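Local coordinates for protein putative glycosidase ph117-related (PDB 5A7V) that probably hydrolyses or phosphorolyses beta-mannosidic linkages as a family GH130 enzyme and binds mannose sugars in the pocket at the centre of its propeller, at residues 78-88 / 348-356. Residues are numbered along the deposited sequence; the frame is centred on the assembly and turned at random.
With MAN (alpha-D-mannopyranose), chain E.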
loop_
_atom_site.group_PDB
_atom_site.type_symbol
_atom_site.label_atom_id
_atom_site.label_comp_id
_atom_site.label_asym_id
_atom_site.label_seq_id
_atom_site.Cartn_x
_atom_site.Cartn_y
_atom_site.Cartn_z
ATOM N N ASN A 78 6.511 -4.550 0.038
ATOM C CA ASN A 78 5.583 -3.431 0.330
ATOM C C ASN A 78 6.033 -2.068 -0.206
ATOM O O ASN A 78 6.587 -1.268 0.548
ATOM C CB ASN A 78 5.295 -3.413 1.813
ATOM C CG ASN A 78 4.510 -4.647 2.260
ATOM O OD1 ASN A 78 4.266 -5.566 1.476
ATOM N ND2 ASN A 78 4.190 -4.677 3.527
ATOM N N PRO A 79 5.777 -1.878 -1.507
ATOM C CA PRO A 79 6.352 -0.729 -2.224
ATOM C C PRO A 79 5.373 0.404 -2.470
ATOM O O PRO A 79 4.168 0.194 -2.643
ATOM C CB PRO A 79 6.715 -1.352 -3.576
ATOM C CG PRO A 79 5.606 -2.322 -3.807
ATOM C CD PRO A 79 5.277 -2.874 -2.467
ATOM N N ALA A 80 5.901 1.638 -2.524
ATOM C CA ALA A 80 5.186 2.771 -3.133
ATOM C C ALA A 80 5.576 2.834 -4.600
ATOM O O ALA A 80 6.656 2.372 -4.981
ATOM C CB ALA A 80 5.597 4.066 -2.460
ATOM N N ALA A 81 4.743 3.484 -5.409
ATOM C CA ALA A 81 5.039 3.675 -6.809
ATOM C C ALA A 81 4.474 4.996 -7.252
ATOM O O ALA A 81 3.395 5.390 -6.838
ATOM C CB ALA A 81 4.534 2.540 -7.675
ATOM N N THR A 82 5.211 5.667 -8.129
ATOM C CA THR A 82 4.767 6.956 -8.687
ATOM C C THR A 82 5.375 7.175 -10.063
ATOM O O THR A 82 6.174 6.380 -10.540
ATOM C CB THR A 82 5.006 8.102 -7.667
ATOM O OG1 THR A 82 4.251 9.287 -7.999
ATOM C CG2 THR A 82 6.468 8.444 -7.535
ATOM N N LEU A 83 5.037 8.329 -10.646
ATOM C CA LEU A 83 5.578 8.815 -11.912
ATOM C C LEU A 83 6.502 9.986 -11.619
ATOM O O LEU A 83 6.112 10.918 -10.899
ATOM C CB LEU A 83 4.426 9.260 -12.800
ATOM C CG LEU A 83 4.751 9.860 -14.144
ATOM C CD1 LEU A 83 5.356 8.818 -15.054
ATOM C CD2 LEU A 83 3.530 10.518 -14.759
ATOM N N HIS A 84 7.697 9.945 -12.209
ATOM C CA HIS A 84 8.633 11.083 -12.101
ATOM C C HIS A 84 9.497 11.147 -13.338
ATOM O O HIS A 84 10.103 10.165 -13.752
ATOM C CB HIS A 84 9.529 10.911 -10.857
ATOM C CG HIS A 84 10.482 12.047 -10.624
ATOM N ND1 HIS A 84 10.074 13.338 -10.379
ATOM C CD2 HIS A 84 11.832 12.061 -10.570
ATOM C CE1 HIS A 84 11.142 14.113 -10.231
ATOM N NE2 HIS A 84 12.227 13.362 -10.324
ATOM N N ASP A 85 9.527 12.338 -13.930
ATOM C CA ASP A 85 10.393 12.608 -15.093
ATOM C C ASP A 85 10.195 11.510 -16.194
ATOM O O ASP A 85 11.147 11.020 -16.809
ATOM C CB ASP A 85 11.846 12.689 -14.601
ATOM C CG ASP A 85 12.149 13.990 -13.813
ATOM O OD1 ASP A 85 11.262 14.870 -13.675
ATOM O OD2 ASP A 85 13.299 14.130 -13.323
ATOM N N GLY A 86 8.938 11.117 -16.411
ATOM C CA GLY A 86 8.629 10.242 -17.533
ATOM C C GLY A 86 8.884 8.750 -17.252
ATOM O O GLY A 86 8.801 7.955 -18.203
ATOM N N LYS A 87 9.232 8.402 -16.014
ATOM C CA LYS A 87 9.501 7.017 -15.638
ATOM C C LYS A 87 8.667 6.603 -14.447
ATOM O O LYS A 87 8.236 7.435 -13.636
ATOM C CB LYS A 87 10.983 6.855 -15.309
ATOM C CG LYS A 87 11.907 7.179 -16.504
ATOM C CD LYS A 87 13.287 6.603 -16.349
ATOM C CE LYS A 87 14.228 6.992 -17.489
ATOM N NZ LYS A 87 15.569 6.431 -17.163
ATOM N N ILE A 88 8.499 5.280 -14.304
ATOM C CA ILE A 88 7.960 4.714 -13.071
ATOM C C ILE A 88 9.081 4.670 -12.042
ATOM O O ILE A 88 10.187 4.216 -12.349
ATOM C CB ILE A 88 7.380 3.300 -13.331
ATOM C CG1 ILE A 88 6.049 3.393 -14.093
ATOM C CG2 ILE A 88 7.191 2.527 -12.014
ATOM C CD1 ILE A 88 5.556 2.100 -14.711
ATOM N N PHE A 348 0.270 -7.865 -1.228
ATOM C CA PHE A 348 -0.056 -6.672 -0.435
ATOM C C PHE A 348 0.037 -5.435 -1.343
ATOM O O PHE A 348 1.125 -4.951 -1.636
ATOM C CB PHE A 348 0.873 -6.554 0.764
ATOM C CG PHE A 348 0.407 -5.574 1.790
ATOM C CD1 PHE A 348 -0.581 -5.908 2.723
ATOM C CD2 PHE A 348 0.904 -4.250 1.779
ATOM C CE1 PHE A 348 -1.052 -4.989 3.625
ATOM C CE2 PHE A 348 0.440 -3.351 2.702
ATOM C CZ PHE A 348 -0.516 -3.686 3.620
ATOM N N ILE A 349 -1.120 -5.008 -1.854
ATOM C CA ILE A 349 -1.158 -3.976 -2.866
ATOM C C ILE A 349 -0.948 -2.606 -2.266
ATOM O O ILE A 349 -1.519 -2.267 -1.235
ATOM C CB ILE A 349 -2.429 -4.090 -3.721
ATOM C CG1 ILE A 349 -3.720 -3.892 -2.923
ATOM C CG2 ILE A 349 -2.447 -5.393 -4.512
ATOM C CD1 ILE A 349 -4.913 -3.479 -3.762
ATOM N N GLU A 350 -0.104 -1.816 -2.954
ATOM C CA GLU A 350 0.389 -0.615 -2.305
ATOM C C GLU A 350 0.797 0.506 -3.262
ATOM O O GLU A 350 0.801 1.677 -2.806
ATOM C CB GLU A 350 1.540 -0.993 -1.400
ATOM C CG GLU A 350 1.987 0.067 -0.422
ATOM C CD GLU A 350 2.945 -0.470 0.618
ATOM O OE1 GLU A 350 2.807 -1.628 1.072
ATOM O OE2 GLU A 350 3.867 0.261 1.095
ATOM N N GLY A 351 1.147 0.206 -4.503
ATOM C CA GLY A 351 1.504 1.242 -5.467
ATOM C C GLY A 351 0.750 1.070 -6.771
ATOM O O GLY A 351 0.498 -0.081 -7.187
ATOM N N MET A 352 0.399 2.181 -7.428
ATOM C CA MET A 352 -0.222 2.109 -8.729
ATOM C C MET A 352 0.270 3.289 -9.553
ATOM O O MET A 352 0.326 4.422 -9.021
ATOM C CB MET A 352 -1.747 2.210 -8.674
ATOM C CG MET A 352 -2.436 1.036 -8.130
ATOM S SD MET A 352 -4.232 1.285 -7.991
ATOM C CE MET A 352 -4.883 1.174 -9.657
ATOM N N VAL A 353 0.545 3.050 -10.813
ATOM C CA VAL A 353 0.942 4.162 -11.718
ATOM C C VAL A 353 0.118 4.040 -12.990
ATOM O O VAL A 353 0.046 2.971 -13.585
ATOM C CB VAL A 353 2.453 4.181 -12.060
ATOM C CG1 VAL A 353 2.830 5.527 -12.690
ATOM C CG2 VAL A 353 3.319 3.938 -10.845
ATOM N N TYR A 354 -0.481 5.155 -13.421
ATOM C CA TYR A 354 -1.132 5.256 -14.720
ATOM C C TYR A 354 -0.044 5.706 -15.680
ATOM O O TYR A 354 0.458 6.842 -15.552
ATOM C CB TYR A 354 -2.317 6.236 -14.675
ATOM C CG TYR A 354 -3.096 6.257 -15.965
ATOM C CD1 TYR A 354 -3.705 5.109 -16.460
ATOM C CD2 TYR A 354 -3.253 7.431 -16.699
ATOM C CE1 TYR A 354 -4.424 5.119 -17.644
ATOM C CE2 TYR A 354 -3.962 7.460 -17.892
ATOM C CZ TYR A 354 -4.545 6.303 -18.378
ATOM O OH TYR A 354 -5.216 6.356 -19.558
ATOM N N TYR A 355 0.345 4.840 -16.592
ATOM C CA TYR A 355 1.535 5.017 -17.404
ATOM C C TYR A 355 1.333 4.349 -18.738
ATOM O O TYR A 355 0.830 3.220 -18.771
ATOM C CB TYR A 355 2.733 4.405 -16.681
ATOM C CG TYR A 355 4.104 4.589 -17.318
ATOM C CD1 TYR A 355 4.685 5.831 -17.380
ATOM C CD2 TYR A 355 4.848 3.505 -17.754
ATOM C CE1 TYR A 355 5.962 6.012 -17.904
ATOM C CE2 TYR A 355 6.138 3.663 -18.237
ATOM C CZ TYR A 355 6.687 4.921 -18.331
ATOM O OH TYR A 355 7.950 5.070 -18.813
ATOM N N LYS A 356 1.675 5.018 -19.841
ATOM C CA LYS A 356 1.435 4.427 -21.166
ATOM C C LYS A 356 -0.020 3.943 -21.350
ATOM O O LYS A 356 -0.285 2.911 -21.979
ATOM C CB LYS A 356 2.451 3.310 -21.450
ATOM C CG LYS A 356 3.872 3.829 -21.435
ATOM C CD LYS A 356 4.858 2.736 -21.807
ATOM C CE LYS A 356 6.267 3.298 -21.947
ATOM N NZ LYS A 356 7.277 2.246 -22.320
HETATM C C1 MAN E . 0.350 -5.721 8.155
HETATM C C2 MAN E . 0.705 -4.858 6.925
HETATM C C3 MAN E . 2.093 -5.093 6.299
HETATM C C4 MAN E . 2.419 -6.595 6.210
HETATM C C5 MAN E . 1.303 -7.485 6.786
HETATM C C6 MAN E . 1.706 -8.976 6.845
HETATM O O1 MAN E . -1.160 -5.877 8.344
HETATM O O2 MAN E . 0.607 -3.499 7.372
HETATM O O3 MAN E . 3.136 -4.489 7.040
HETATM O O4 MAN E . 2.681 -6.859 4.847
HETATM O O5 MAN E . 1.029 -6.996 8.137
HETATM O O6 MAN E . 2.822 -9.134 7.732
HETATM O O HOH W 1 2.106 4.198 -3.546
HETATM O O HOH W 2 0.930 4.631 -5.960
#
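With CG swung anti to the carbonyl carbon (chi1 -66°), Asn78 lays its amide beside the ring of Phe348, whose own CG stands anti to the backbone N (chi1 -166°). The two planes lie 28° apart, and Asn78 OD1 comes within 3.6 Å of Phe348 CB. Asn78 ND2 gives an almost straight hydrogen bond of 3.0 Å to O4 of the bound mannose, while Asp146 takes a second bond from the same nitrogen; together they fix the rotation of the amide. The sugar lies over one face of the Phe348 ring.

Next along the strand, the extended side chain of Glu350 runs past the backbone of Asn78 and Pro79, bringing OE1 to 3.2 Å from Asn78 CB. OE1 is buried there without a polar partner, and OE2 has a long, weak ion pair to Arg148. Glu350 and Gly351 form a classic beta bulge opposite Tyr362. Strands 78-84 and 348-355 run nearly parallel, and two waters lie between their backbones: one joins Glu350 O to Ala81 N, weakly at the latter, and the other accepts from Met352 N and lies 2.7 Å from Ala81 O, where it can donate. Farther along, Val353 CG2 packs on Ala81 CB at 3.7 Å. At the outer end Ile88 CG1 sits over a face of the Tyr355 ring in a CH-pi contact, 4.0 Å from its centroid, and Leu83 CD1 meets Tyr355 CD1. The Tyr355 hydroxyl lies 3.1 Å from Gly86 O, with Ser115 O as its stronger partner. Side-by-side inner strands of two neighbouring antiparallel sheets, converging on a central sugar pocket, are characteristic of the five-bladed beta-propeller of GH130 enzymes.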